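Local atomic coordinates of cutm, flavoprotein of carbon monoxide dehydrogenase (PDB entry 1FFV), a protein that binds FAD and probably passes electrons from the oxidation of carbon monoxide through this flavin, as the flavoprotein subunit of carbon monoxide dehydrogenase. Residues C[2-7]-C[42-47]; C[22-27]-C[48-53]; C[90-95]-C[179-184]; C[134-139]-C[147-152]; C[198-203]-C[212-217]. All blocks are in the same frame, centred on the assembly; numbering follows the deposited sequence.

Contact 1 of 5, residues C[2-7]-C[42-47]; sequences IPPRFE and KLRFAQ
I2 offers its backbone carbonyl to the guanidinium group of R44. R44 takes it side-on with two nitrogens: I2 O lies 3.0 Å from R44 NE and 3.2 Å from R44 NH2. The N-H...O angles are 140° and 135°, so neither bond is straight, as expected when two donors share one acceptor. NE comes in almost on the line of the C=O bond, whereas NH2 sits above the carbonyl plane.

P4 covers one face of the same guanidinium, and its CD is 3.9 Å from R44 CD. Q47 crosses the proline ring at about a right angle; Q47 CG meets P4 CG at 3.8 Å. Beside this, P3 CD rests on K42 CG at 4.0 Å.

R44 reaches I2 by a bend at chi2 (-92°), which brings the end of its chain back to 2-7. Its backbone has positive phi and closes helix 37-42 in a Schellman motif. Outside the two segments, R44 NH2 also has an acidic side chain of a neighbouring protein chain as its salt-bridge partner. Here an alanine is likely to leave I2 O without these two donors, uncover the P4 ring and deprive that acidic group of its mate.

K42 NZ bonds to the backbone of a second neighbouring protein chain, and the K42 side chain comes to about 6 Å from a bound iron-sulfur cluster. The contact thus lies at a subunit interface. Within the chain, P3 and F6 pack on M41 of helix 37-42. F6 also touches L51, and E7 then pairs with strand 50-53 through E49 and L51.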
# COMPACT_ATOMS: atom_id res chain seq x y z
N ILE C 2 -1.94 28.00 10.62
CA ILE C 2 -1.17 27.70 11.82
C ILE C 2 -0.93 28.89 12.74
O ILE C 2 -0.17 29.80 12.41
CB ILE C 2 0.20 27.09 11.42
CG1 ILE C 2 -0.03 25.89 10.49
CG2 ILE C 2 1.00 26.70 12.66
CD1 ILE C 2 -0.93 24.83 11.07
N PRO C 3 -1.57 28.89 13.93
CA PRO C 3 -1.40 29.98 14.88
C PRO C 3 -0.04 29.85 15.57
O PRO C 3 0.48 28.74 15.71
CB PRO C 3 -2.54 29.76 15.87
CG PRO C 3 -2.66 28.30 15.90
CD PRO C 3 -2.54 27.91 14.44
N PRO C 4 0.56 30.98 15.98
CA PRO C 4 1.86 30.93 16.66
C PRO C 4 1.74 30.25 18.02
O PRO C 4 0.64 30.01 18.52
CB PRO C 4 2.23 32.41 16.79
CG PRO C 4 0.90 33.07 16.91
CD PRO C 4 0.08 32.37 15.85
N ARG C 5 2.88 29.89 18.60
CA ARG C 5 2.91 29.24 19.92
C ARG C 5 2.47 30.20 21.03
O ARG C 5 2.74 31.40 20.97
CB ARG C 5 4.31 28.67 20.19
CG ARG C 5 4.43 27.20 19.82
CD ARG C 5 5.85 26.75 19.51
NE ARG C 5 6.80 27.05 20.58
CZ ARG C 5 8.10 27.28 20.38
NH1 ARG C 5 8.60 27.22 19.15
NH2 ARG C 5 8.88 27.65 21.40
N PHE C 6 1.75 29.66 22.02
CA PHE C 6 1.27 30.45 23.16
C PHE C 6 1.00 29.57 24.38
O PHE C 6 0.83 28.36 24.25
CB PHE C 6 -0.01 31.21 22.79
CG PHE C 6 -1.16 30.32 22.37
CD1 PHE C 6 -1.98 29.73 23.32
CD2 PHE C 6 -1.41 30.08 21.03
CE1 PHE C 6 -3.04 28.91 22.93
CE2 PHE C 6 -2.47 29.27 20.63
CZ PHE C 6 -3.28 28.68 21.58
N GLU C 7 1.00 30.19 25.56
CA GLU C 7 0.70 29.48 26.80
C GLU C 7 -0.81 29.52 27.01
O GLU C 7 -1.47 30.50 26.67
CB GLU C 7 1.42 30.12 28.00
CG GLU C 7 2.76 29.47 28.37
CD GLU C 7 2.91 29.23 29.88
OE1 GLU C 7 2.97 30.23 30.65
OE2 GLU C 7 2.94 28.05 30.31
N LYS C 42 -4.61 32.48 13.45
CA LYS C 42 -4.27 31.56 12.37
C LYS C 42 -3.69 32.30 11.17
O LYS C 42 -2.92 31.74 10.40
CB LYS C 42 -5.50 30.73 11.97
CG LYS C 42 -5.88 29.69 13.02
CD LYS C 42 -7.28 29.15 12.83
CE LYS C 42 -7.43 28.41 11.51
NZ LYS C 42 -8.82 27.88 11.39
N LEU C 43 -4.04 33.58 11.03
CA LEU C 43 -3.53 34.42 9.94
C LEU C 43 -2.34 35.28 10.39
O LEU C 43 -1.82 36.09 9.62
CB LEU C 43 -4.63 35.33 9.40
CG LEU C 43 -5.82 34.65 8.72
CD1 LEU C 43 -6.85 35.69 8.30
CD2 LEU C 43 -5.34 33.85 7.53
N ARG C 44 -1.93 35.12 11.65
CA ARG C 44 -0.83 35.89 12.23
C ARG C 44 -1.08 37.42 12.29
O ARG C 44 -0.15 38.21 12.11
CB ARG C 44 0.49 35.59 11.49
CG ARG C 44 0.83 34.10 11.33
CD ARG C 44 1.68 33.52 12.46
NE ARG C 44 1.86 32.07 12.33
CZ ARG C 44 2.94 31.39 12.70
NH1 ARG C 44 3.99 32.02 13.22
NH2 ARG C 44 2.97 30.07 12.57
N PHE C 45 -2.33 37.82 12.49
CA PHE C 45 -2.69 39.24 12.63
C PHE C 45 -2.49 39.60 14.09
O PHE C 45 -2.16 40.74 14.43
CB PHE C 45 -4.16 39.49 12.30
CG PHE C 45 -4.47 39.50 10.84
CD1 PHE C 45 -3.45 39.51 9.89
CD2 PHE C 45 -5.80 39.45 10.42
CE1 PHE C 45 -3.75 39.47 8.52
CE2 PHE C 45 -6.12 39.41 9.06
CZ PHE C 45 -5.09 39.42 8.11
N ALA C 46 -2.78 38.64 14.95
CA ALA C 46 -2.64 38.77 16.39
C ALA C 46 -1.75 37.62 16.83
O ALA C 46 -1.90 36.50 16.33
CB ALA C 46 -4.00 38.68 17.07
N GLN C 47 -0.81 37.89 17.73
CA GLN C 47 0.10 36.86 18.22
C GLN C 47 0.32 36.96 19.72
O GLN C 47 1.45 37.17 20.18
CB GLN C 47 1.43 36.92 17.48
CG GLN C 47 1.29 36.76 15.98
CD GLN C 47 2.61 36.74 15.24
OE1 GLN C 47 3.28 35.70 15.21
NE2 GLN C 47 2.97 37.86 14.62

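Contact 2 of 5, residues C[22-27]-C[48-53]; sequences GQLGSD and PEHLID
L24, in the last turn of helix 14-24, lays its branched end on the imidazole of H50. CD2 sits over the centre of the ring, 3.7 Å from the H50 centroid and 12° off the normal, a CH-pi contact. The other branch, CD1, lies near the CG side of the ring and meets I52 CD1 at 4.3 Å. CG of L24 stands beside its own backbone N (chi1 -57°), and both methyls face the strand. The H50 ring is fixed further by a hydrogen bond between H50 ND1 and H9 NE2.

G25 then leaves the helix with positive phi and turns the chain towards D27. The carbonyl of D27 accepts H50 N, with D27 O 3.0 Å from H50 N and an N-H...O angle of 140°. The D27 and E49 side chains lie side by side, pointing the same way, with D27 OD2 3.8 Å from E49 OE2. These like charges would probably repel each other somewhat, but both residues are exposed to solvent.

Helix 14-24 is the connection of a beta-alpha-beta crossover from strand 7-9 to strand 28-31, and strand 50-53 lies between these two in the parallel sheet. This is the small alpha/beta part of the FAD-binding domain in this flavoprotein family.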
# COMPACT_ATOMS: atom_id res chain seq x y z
N GLY C 22 -3.78 40.75 34.87
CA GLY C 22 -2.89 41.69 35.54
C GLY C 22 -1.47 41.18 35.61
O GLY C 22 -0.51 41.94 35.41
N GLN C 23 -1.33 39.88 35.88
CA GLN C 23 -0.02 39.24 35.98
C GLN C 23 0.71 39.12 34.65
O GLN C 23 1.91 39.40 34.57
CB GLN C 23 -0.19 37.85 36.60
CG GLN C 23 1.08 37.03 36.66
CD GLN C 23 0.80 35.58 37.02
OE1 GLN C 23 1.48 34.67 36.51
NE2 GLN C 23 -0.20 35.34 37.88
N LEU C 24 -0.01 38.69 33.61
CA LEU C 24 0.56 38.49 32.28
C LEU C 24 0.63 39.76 31.43
O LEU C 24 1.48 39.87 30.54
CB LEU C 24 -0.21 37.39 31.55
CG LEU C 24 -0.24 36.05 32.29
CD1 LEU C 24 -1.27 35.12 31.68
CD2 LEU C 24 1.15 35.42 32.29
N GLY C 25 -0.26 40.71 31.70
CA GLY C 25 -0.26 41.96 30.96
C GLY C 25 -0.75 41.88 29.52
O GLY C 25 -1.43 40.93 29.15
N SER C 26 -0.35 42.87 28.72
CA SER C 26 -0.72 42.99 27.31
C SER C 26 -0.36 41.79 26.43
O SER C 26 -0.84 41.69 25.30
CB SER C 26 -0.09 44.25 26.72
OG SER C 26 1.32 44.23 26.93
N ASP C 27 0.48 40.90 26.93
CA ASP C 27 0.86 39.71 26.17
C ASP C 27 -0.19 38.62 26.28
O ASP C 27 -0.08 37.57 25.64
CB ASP C 27 2.23 39.20 26.63
CG ASP C 27 3.37 40.08 26.17
OD1 ASP C 27 3.25 40.73 25.10
OD2 ASP C 27 4.41 40.13 26.87
N PRO C 48 -0.76 36.83 20.52
CA PRO C 48 -0.59 36.91 21.97
C PRO C 48 0.19 35.71 22.50
O PRO C 48 0.05 34.59 22.01
CB PRO C 48 -2.04 36.93 22.48
CG PRO C 48 -2.77 36.13 21.45
CD PRO C 48 -2.17 36.62 20.16
N GLU C 49 1.06 35.96 23.47
CA GLU C 49 1.86 34.88 24.05
C GLU C 49 1.08 34.05 25.07
O GLU C 49 1.46 32.92 25.39
CB GLU C 49 3.17 35.44 24.61
CG GLU C 49 4.07 35.97 23.49
CD GLU C 49 5.31 36.72 23.97
OE1 GLU C 49 6.11 37.14 23.10
OE2 GLU C 49 5.49 36.90 25.21
N HIS C 50 -0.05 34.58 25.52
CA HIS C 50 -0.89 33.90 26.50
C HIS C 50 -2.37 34.02 26.16
O HIS C 50 -2.86 35.10 25.83
CB HIS C 50 -0.67 34.49 27.90
CG HIS C 50 0.68 34.22 28.47
ND1 HIS C 50 0.95 33.15 29.30
CD2 HIS C 50 1.85 34.90 28.34
CE1 HIS C 50 2.22 33.18 29.65
NE2 HIS C 50 2.79 34.23 29.09
N LEU C 51 -3.09 32.90 26.23
CA LEU C 51 -4.52 32.90 25.99
C LEU C 51 -5.21 32.47 27.26
O LEU C 51 -4.92 31.41 27.82
CB LEU C 51 -4.91 31.96 24.84
CG LEU C 51 -4.62 32.45 23.42
CD1 LEU C 51 -5.27 31.51 22.41
CD2 LEU C 51 -5.15 33.87 23.25
N ILE C 52 -6.09 33.33 27.76
CA ILE C 52 -6.83 33.03 28.98
C ILE C 52 -8.23 32.61 28.58
O ILE C 52 -9.07 33.44 28.23
CB ILE C 52 -6.89 34.24 29.92
CG1 ILE C 52 -5.48 34.68 30.29
CG2 ILE C 52 -7.70 33.90 31.18
CD1 ILE C 52 -5.43 36.05 30.88
N ASP C 53 -8.46 31.31 28.63
CA ASP C 53 -9.75 30.73 28.28
C ASP C 53 -10.77 30.98 29.39
O ASP C 53 -10.59 30.55 30.53
CB ASP C 53 -9.58 29.23 28.02
CG ASP C 53 -10.79 28.58 27.37
OD1 ASP C 53 -11.90 29.18 27.37
OD2 ASP C 53 -10.64 27.46 26.86

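Contact 3 of 5, residues C[90-95]-C[179-184]; sequences RLPLLA and TGWAYE
W181 packs against P92 and L93 in an apolar contact between a helix start and a strand. It joins helix 92-97, in the FAD-binding domain, to strand 180-186, an outer strand of the antiparallel sheet in the C-terminal domain. No hydrogen bond crosses it.

P92 and L93 form the first turn of the helix and lie over one face of the indole. P92 CB stands 3.7 Å from W181 CZ2, towards the rim, and P92 CG is 3.5 Å from W181 NE1. L93 N is above the middle of the ring system. L93 CA makes an off-centre CH-pi contact, 4.2 Å from the centroid of the six-membered ring of W181.

The indole is swung to this side because W181 CG lies between the backbone N and the carbonyl carbon (chi1 48°). R285 of helix 264-285 also holds W181, by a cation-pi contact and by a hydrogen bond to its carbonyl.

L93 slides past W181 in the opposite direction and carries the packing on along the strand. Y183 sends its hydroxyl away to D124 and T217, so the part of it that meets the helix is its base. L93 CG touches W181 CB at 3.7 Å, and L93 CD2 reaches Y183 CB at 4.0 Å.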
# COMPACT_ATOMS: atom_id res chain seq x y z
N ARG C 90 -39.02 38.50 26.08
CA ARG C 90 -38.65 39.83 26.56
C ARG C 90 -37.82 40.70 25.62
O ARG C 90 -37.86 41.92 25.72
CB ARG C 90 -37.90 39.69 27.90
CG ARG C 90 -38.68 38.93 28.97
CD ARG C 90 -39.77 39.80 29.59
NE ARG C 90 -41.10 39.21 29.49
CZ ARG C 90 -41.60 38.32 30.35
NH1 ARG C 90 -40.87 37.91 31.38
NH2 ARG C 90 -42.84 37.88 30.19
N LEU C 91 -37.04 40.07 24.74
CA LEU C 91 -36.19 40.80 23.79
C LEU C 91 -36.23 40.10 22.44
O LEU C 91 -35.19 39.65 21.94
CB LEU C 91 -34.75 40.84 24.29
CG LEU C 91 -34.48 41.24 25.75
CD1 LEU C 91 -33.01 41.05 26.09
CD2 LEU C 91 -34.92 42.67 25.98
N PRO C 92 -37.42 39.98 21.83
CA PRO C 92 -37.56 39.30 20.53
C PRO C 92 -36.56 39.73 19.46
O PRO C 92 -36.18 38.93 18.61
CB PRO C 92 -39.00 39.61 20.13
CG PRO C 92 -39.34 40.85 20.93
CD PRO C 92 -38.70 40.57 22.25
N LEU C 93 -36.10 40.99 19.54
CA LEU C 93 -35.13 41.53 18.58
C LEU C 93 -33.83 40.73 18.59
O LEU C 93 -33.32 40.36 17.54
CB LEU C 93 -34.80 42.98 18.91
CG LEU C 93 -34.38 43.98 17.83
CD1 LEU C 93 -33.50 45.04 18.47
CD2 LEU C 93 -33.65 43.34 16.67
N LEU C 94 -33.27 40.51 19.78
CA LEU C 94 -32.00 39.79 19.90
C LEU C 94 -32.09 38.35 19.41
O LEU C 94 -31.18 37.87 18.72
CB LEU C 94 -31.49 39.83 21.34
CG LEU C 94 -31.17 41.21 21.92
CD1 LEU C 94 -30.45 41.05 23.25
CD2 LEU C 94 -30.31 42.01 20.94
N ALA C 95 -33.20 37.70 19.71
CA ALA C 95 -33.41 36.31 19.32
C ALA C 95 -33.49 36.15 17.80
O ALA C 95 -32.90 35.24 17.23
CB ALA C 95 -34.67 35.77 19.98
N THR C 179 -43.78 46.87 22.06
CA THR C 179 -42.57 47.43 21.47
C THR C 179 -42.32 46.88 20.07
O THR C 179 -42.37 45.67 19.85
CB THR C 179 -41.34 47.15 22.33
OG1 THR C 179 -41.47 47.84 23.58
CG2 THR C 179 -40.07 47.60 21.64
N GLY C 180 -42.08 47.77 19.12
CA GLY C 180 -41.79 47.37 17.76
C GLY C 180 -40.28 47.29 17.61
O GLY C 180 -39.55 47.99 18.33
N TRP C 181 -39.80 46.47 16.67
CA TRP C 181 -38.37 46.30 16.47
C TRP C 181 -38.03 45.78 15.09
O TRP C 181 -38.91 45.34 14.34
CB TRP C 181 -37.83 45.33 17.52
CG TRP C 181 -38.67 44.08 17.62
CD1 TRP C 181 -39.80 43.91 18.38
CD2 TRP C 181 -38.49 42.87 16.89
NE1 TRP C 181 -40.34 42.67 18.15
CE2 TRP C 181 -39.56 42.01 17.24
CE3 TRP C 181 -37.54 42.43 15.96
CZ2 TRP C 181 -39.70 40.72 16.69
CZ3 TRP C 181 -37.68 41.15 15.42
CH2 TRP C 181 -38.75 40.31 15.79
N ALA C 182 -36.74 45.78 14.76
CA ALA C 182 -36.28 45.29 13.48
C ALA C 182 -34.77 45.37 13.32
O ALA C 182 -34.11 46.20 13.94
CB ALA C 182 -36.96 46.05 12.34
N TYR C 183 -34.23 44.45 12.52
CA TYR C 183 -32.81 44.44 12.19
C TYR C 183 -32.72 44.08 10.71
O TYR C 183 -32.93 42.93 10.33
CB TYR C 183 -32.00 43.44 13.00
CG TYR C 183 -30.52 43.64 12.79
CD1 TYR C 183 -29.95 44.91 12.97
CD2 TYR C 183 -29.68 42.60 12.38
CE1 TYR C 183 -28.60 45.14 12.74
CE2 TYR C 183 -28.31 42.82 12.14
CZ TYR C 183 -27.78 44.10 12.32
OH TYR C 183 -26.45 44.37 12.10
N GLU C 184 -32.51 45.09 9.88
CA GLU C 184 -32.39 44.87 8.44
C GLU C 184 -30.91 44.78 8.11
O GLU C 184 -30.16 45.74 8.33
CB GLU C 184 -33.03 46.02 7.66
CG GLU C 184 -34.54 46.14 7.83
CD GLU C 184 -35.31 44.97 7.22
OE1 GLU C 184 -34.99 44.54 6.09
OE2 GLU C 184 -36.24 44.48 7.89

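Contact 4 of 5, residues C[134-139]-C[147-152]; sequences AHFVLE and VPADGF
A134 O is gripped by two donors. A149 N bonds to it at 3.0 Å with an N-H...O angle of 162°, and a water donates to A134 O from 2.8 Å. The same water accepts D150 N at 3.1 Å, so it bridges the two segments where the hairpin opens.

The motif is the antiparallel beta hairpin of strands 135-140 and 143-148. F136 and V147 are its hydrogen-bonded pair here: F136 N to V147 O is 2.7 Å, and V147 N to F136 O is 3.0 Å. Beyond P148 the chain bends away through an inverse gamma turn at D150, whose carboxylate forms a salt bridge with R225. G151 follows, and the chain returns at F152.

F136 points its edge at the face of F152 in a T-shaped stack. The ring centroids are 5.0 Å apart and the planes meet at 75°. CG of F152 is anti to its backbone N (chi1 -173°), which turns the ring back over the hairpin. With an alanine here, the edge of F136 would probably lose its facing ring, a gap would open next to L138, and the F136 ring would be freer to turn. M167 touches both rings, and L160 and L161 touch F152.

On the other side of the hairpin, H135 crosses the proline ring obliquely, with H135 CD2 3.7 Å from P148 CB.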
# COMPACT_ATOMS: atom_id res chain seq x y z
N ALA C 134 -28.75 48.41 25.97
CA ALA C 134 -28.04 47.53 26.88
C ALA C 134 -26.94 48.24 27.66
O ALA C 134 -26.52 49.35 27.33
CB ALA C 134 -27.45 46.37 26.10
N HIS C 135 -26.51 47.58 28.72
CA HIS C 135 -25.43 48.07 29.56
C HIS C 135 -24.55 46.86 29.84
O HIS C 135 -25.04 45.73 29.93
CB HIS C 135 -25.96 48.67 30.86
CG HIS C 135 -26.60 50.01 30.69
ND1 HIS C 135 -27.87 50.16 30.16
CD2 HIS C 135 -26.16 51.25 30.96
CE1 HIS C 135 -28.17 51.45 30.12
NE2 HIS C 135 -27.15 52.13 30.61
N PHE C 136 -23.25 47.09 29.93
CA PHE C 136 -22.30 46.00 30.14
C PHE C 136 -21.58 46.09 31.48
O PHE C 136 -21.03 47.13 31.83
CB PHE C 136 -21.28 46.01 29.00
CG PHE C 136 -21.88 46.11 27.63
CD1 PHE C 136 -22.98 45.33 27.27
CD2 PHE C 136 -21.37 47.01 26.70
CE1 PHE C 136 -23.55 45.45 26.01
CE2 PHE C 136 -21.94 47.13 25.42
CZ PHE C 136 -23.03 46.35 25.08
N VAL C 137 -21.56 44.98 32.21
CA VAL C 137 -20.89 44.90 33.50
C VAL C 137 -19.44 44.42 33.31
O VAL C 137 -19.21 43.33 32.78
CB VAL C 137 -21.63 43.94 34.44
CG1 VAL C 137 -20.93 43.87 35.78
CG2 VAL C 137 -23.06 44.40 34.62
N LEU C 138 -18.48 45.24 33.74
CA LEU C 138 -17.05 44.92 33.61
C LEU C 138 -16.37 44.70 34.96
O LEU C 138 -16.51 45.52 35.87
CB LEU C 138 -16.31 46.05 32.89
CG LEU C 138 -17.00 46.70 31.69
CD1 LEU C 138 -16.07 47.74 31.05
CD2 LEU C 138 -17.41 45.64 30.68
N GLU C 139 -15.62 43.62 35.08
CA GLU C 139 -14.92 43.36 36.33
C GLU C 139 -13.42 43.47 36.19
O GLU C 139 -12.81 42.83 35.33
CB GLU C 139 -15.28 42.00 36.93
CG GLU C 139 -14.83 41.91 38.37
CD GLU C 139 -15.09 40.56 39.01
OE1 GLU C 139 -16.26 40.13 39.06
OE2 GLU C 139 -14.11 39.95 39.46
N VAL C 147 -21.19 50.10 32.12
CA VAL C 147 -21.14 51.12 31.09
C VAL C 147 -22.22 50.86 30.04
O VAL C 147 -22.61 49.71 29.83
CB VAL C 147 -19.74 51.16 30.42
CG1 VAL C 147 -18.70 51.63 31.43
CG2 VAL C 147 -19.38 49.79 29.86
N PRO C 148 -22.75 51.94 29.42
CA PRO C 148 -23.80 51.80 28.40
C PRO C 148 -23.25 51.37 27.04
O PRO C 148 -22.10 51.66 26.70
CB PRO C 148 -24.38 53.21 28.33
CG PRO C 148 -23.18 54.05 28.54
CD PRO C 148 -22.48 53.36 29.70
N ALA C 149 -24.07 50.66 26.29
CA ALA C 149 -23.70 50.22 24.95
C ALA C 149 -23.47 51.50 24.14
O ALA C 149 -22.48 51.63 23.42
CB ALA C 149 -24.81 49.39 24.33
N ASP C 150 -24.37 52.47 24.32
CA ASP C 150 -24.28 53.76 23.63
C ASP C 150 -23.16 54.58 24.28
O ASP C 150 -23.40 55.37 25.18
CB ASP C 150 -25.62 54.50 23.73
CG ASP C 150 -25.57 55.88 23.10
OD1 ASP C 150 -24.93 56.03 22.04
OD2 ASP C 150 -26.17 56.82 23.66
N GLY C 151 -21.94 54.34 23.84
CA GLY C 151 -20.79 55.04 24.39
C GLY C 151 -19.63 54.09 24.62
O GLY C 151 -18.51 54.52 24.91
N PHE C 152 -19.91 52.80 24.45
CA PHE C 152 -18.92 51.73 24.64
C PHE C 152 -17.95 51.56 23.47
O PHE C 152 -16.81 51.13 23.66
CB PHE C 152 -19.66 50.41 24.86
CG PHE C 152 -18.76 49.26 25.23
CD1 PHE C 152 -18.20 49.17 26.50
CD2 PHE C 152 -18.51 48.24 24.31
CE1 PHE C 152 -17.39 48.08 26.85
CE2 PHE C 152 -17.71 47.14 24.66
CZ PHE C 152 -17.16 47.07 25.93
O HOH W 1 -26.89 51.78 26.00

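Contact 5 of 5, residues C[198-203]-C[212-217]; sequences CAVVMR and IRIALT
R213, paired with V201 across the hairpin, carries the flat group of this contact, a guanidinium. I212 O lies at its edge, close to the guanidinium plane, and takes R213 NH1 at 2.9 Å. NH1 itself stands 51° above the carbonyl plane of I212. R213 NH2 forms a salt bridge with E133.

The two strands run antiparallel, at 166°. Two hydrogen-bonded pairs join them. A199 N is 2.8 Å from A215 O, and A215 N is 2.9 Å from A199 O. V201 N reaches R213 O at 3.2 Å, and R213 N reaches V201 O at 2.9 Å.

One face of the sheet holds C198, V200, M202, I212, I214 and L216. On it I212 CD1 spans two residues, 3.6 Å from M202 CB and 4.0 Å from V200 CG1. C198 SG meets I214 CG2 at 4.0 Å. Helix 264-285 packs on this face through A278, A282 and W283. The other face, with A199, V201 and A215, lies on helix 125-131 through A127 and A131.

The hairpin is therefore held by backbone bonds, with apolar side chains on the C198 face and mostly small apolar ones on the A199 face. The charge of R213, on that second face, is probably balanced mainly by E133, which is likely to offset the nearby like charge of R225.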
# COMPACT_ATOMS: atom_id res chain seq x y z
N CYS C 198 -29.21 48.04 9.92
CA CYS C 198 -29.86 48.99 10.81
C CYS C 198 -30.74 48.30 11.83
O CYS C 198 -31.63 47.52 11.49
CB CYS C 198 -30.68 50.02 10.04
SG CYS C 198 -31.71 51.09 11.11
N ALA C 199 -30.47 48.60 13.10
CA ALA C 199 -31.23 48.05 14.22
C ALA C 199 -32.17 49.15 14.72
O ALA C 199 -31.76 50.31 14.85
CB ALA C 199 -30.30 47.60 15.34
N VAL C 200 -33.42 48.78 14.97
CA VAL C 200 -34.43 49.71 15.45
C VAL C 200 -35.33 49.12 16.54
O VAL C 200 -35.73 47.95 16.47
CB VAL C 200 -35.37 50.17 14.30
CG1 VAL C 200 -36.64 50.82 14.86
CG2 VAL C 200 -34.67 51.15 13.38
N VAL C 201 -35.63 49.93 17.55
CA VAL C 201 -36.55 49.57 18.62
C VAL C 201 -37.41 50.82 18.74
O VAL C 201 -36.89 51.93 18.81
CB VAL C 201 -35.84 49.30 19.97
CG1 VAL C 201 -36.88 48.93 21.02
CG2 VAL C 201 -34.82 48.18 19.84
N MET C 202 -38.73 50.65 18.69
CA MET C 202 -39.63 51.79 18.80
C MET C 202 -40.96 51.49 19.49
O MET C 202 -41.41 50.34 19.54
CB MET C 202 -39.91 52.40 17.41
CG MET C 202 -40.91 51.65 16.54
SD MET C 202 -41.20 52.45 14.92
CE MET C 202 -42.34 53.60 15.34
N ARG C 203 -41.55 52.53 20.06
CA ARG C 203 -42.84 52.42 20.73
C ARG C 203 -43.80 53.39 20.05
O ARG C 203 -43.39 54.43 19.52
CB ARG C 203 -42.73 52.72 22.22
CG ARG C 203 -42.44 51.50 23.08
CD ARG C 203 -42.30 51.88 24.55
NE ARG C 203 -40.91 51.76 24.99
CZ ARG C 203 -40.24 52.68 25.68
NH1 ARG C 203 -40.82 53.82 26.04
NH2 ARG C 203 -38.97 52.48 25.97
N ILE C 212 -37.95 55.86 20.30
CA ILE C 212 -37.17 55.46 19.13
C ILE C 212 -35.65 55.35 19.35
O ILE C 212 -35.01 56.24 19.91
CB ILE C 212 -37.48 56.40 17.92
CG1 ILE C 212 -36.81 55.89 16.64
CG2 ILE C 212 -37.05 57.83 18.23
CD1 ILE C 212 -37.35 54.56 16.16
N ARG C 213 -35.10 54.22 18.90
CA ARG C 213 -33.66 53.94 18.97
C ARG C 213 -33.26 53.46 17.59
O ARG C 213 -33.81 52.47 17.09
CB ARG C 213 -33.34 52.81 19.95
CG ARG C 213 -32.99 53.20 21.38
CD ARG C 213 -32.45 54.60 21.55
NE ARG C 213 -32.52 54.98 22.96
CZ ARG C 213 -33.38 55.85 23.47
NH1 ARG C 213 -34.25 56.47 22.68
NH2 ARG C 213 -33.44 56.04 24.78
N ILE C 214 -32.31 54.16 16.97
CA ILE C 214 -31.83 53.79 15.64
C ILE C 214 -30.31 53.62 15.69
O ILE C 214 -29.60 54.52 16.14
CB ILE C 214 -32.17 54.87 14.58
CG1 ILE C 214 -33.68 55.10 14.52
CG2 ILE C 214 -31.65 54.45 13.22
CD1 ILE C 214 -34.09 56.28 13.66
N ALA C 215 -29.83 52.46 15.24
CA ALA C 215 -28.39 52.17 15.23
C ALA C 215 -27.96 51.57 13.89
O ALA C 215 -28.71 50.81 13.26
CB ALA C 215 -28.03 51.25 16.39
N LEU C 216 -26.74 51.90 13.47
CA LEU C 216 -26.20 51.48 12.18
C LEU C 216 -24.99 50.55 12.22
O LEU C 216 -23.99 50.84 12.89
CB LEU C 216 -25.84 52.74 11.39
CG LEU C 216 -26.87 53.87 11.35
CD1 LEU C 216 -26.32 55.05 10.58
CD2 LEU C 216 -28.17 53.37 10.73
N THR C 217 -25.05 49.48 11.42
CA THR C 217 -23.98 48.49 11.33
C THR C 217 -23.10 48.61 10.08
O THR C 217 -23.61 48.73 8.96
CB THR C 217 -24.54 47.05 11.35
OG1 THR C 217 -25.25 46.82 12.57
CG2 THR C 217 -23.41 46.01 11.22

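Overall arrangement
From the N terminus, contact 1 closes the first loop by bringing 2-7 to the end of helix 37-42. Contact 2 crosses it, since 22-27 lies inside that loop and 48-53 beyond it. The two touch through E7, beside strand 50-53, and together they tie up the small parallel sheet. Contact 3 closes a longer loop and joins the FAD-binding domain to the C-terminal sheet. Contact 4, a hairpin of the five-stranded sheet, is nested inside that loop. Contact 5 is a hairpin further along the chain. It meets contact 3 in the C-terminal sheet, where the backbones of G180 and M202 and the hydroxyls of Y183 and T217 are probably hydrogen-bonded. Contacts 1 and 5 are about 37 Å apart, centre to centre.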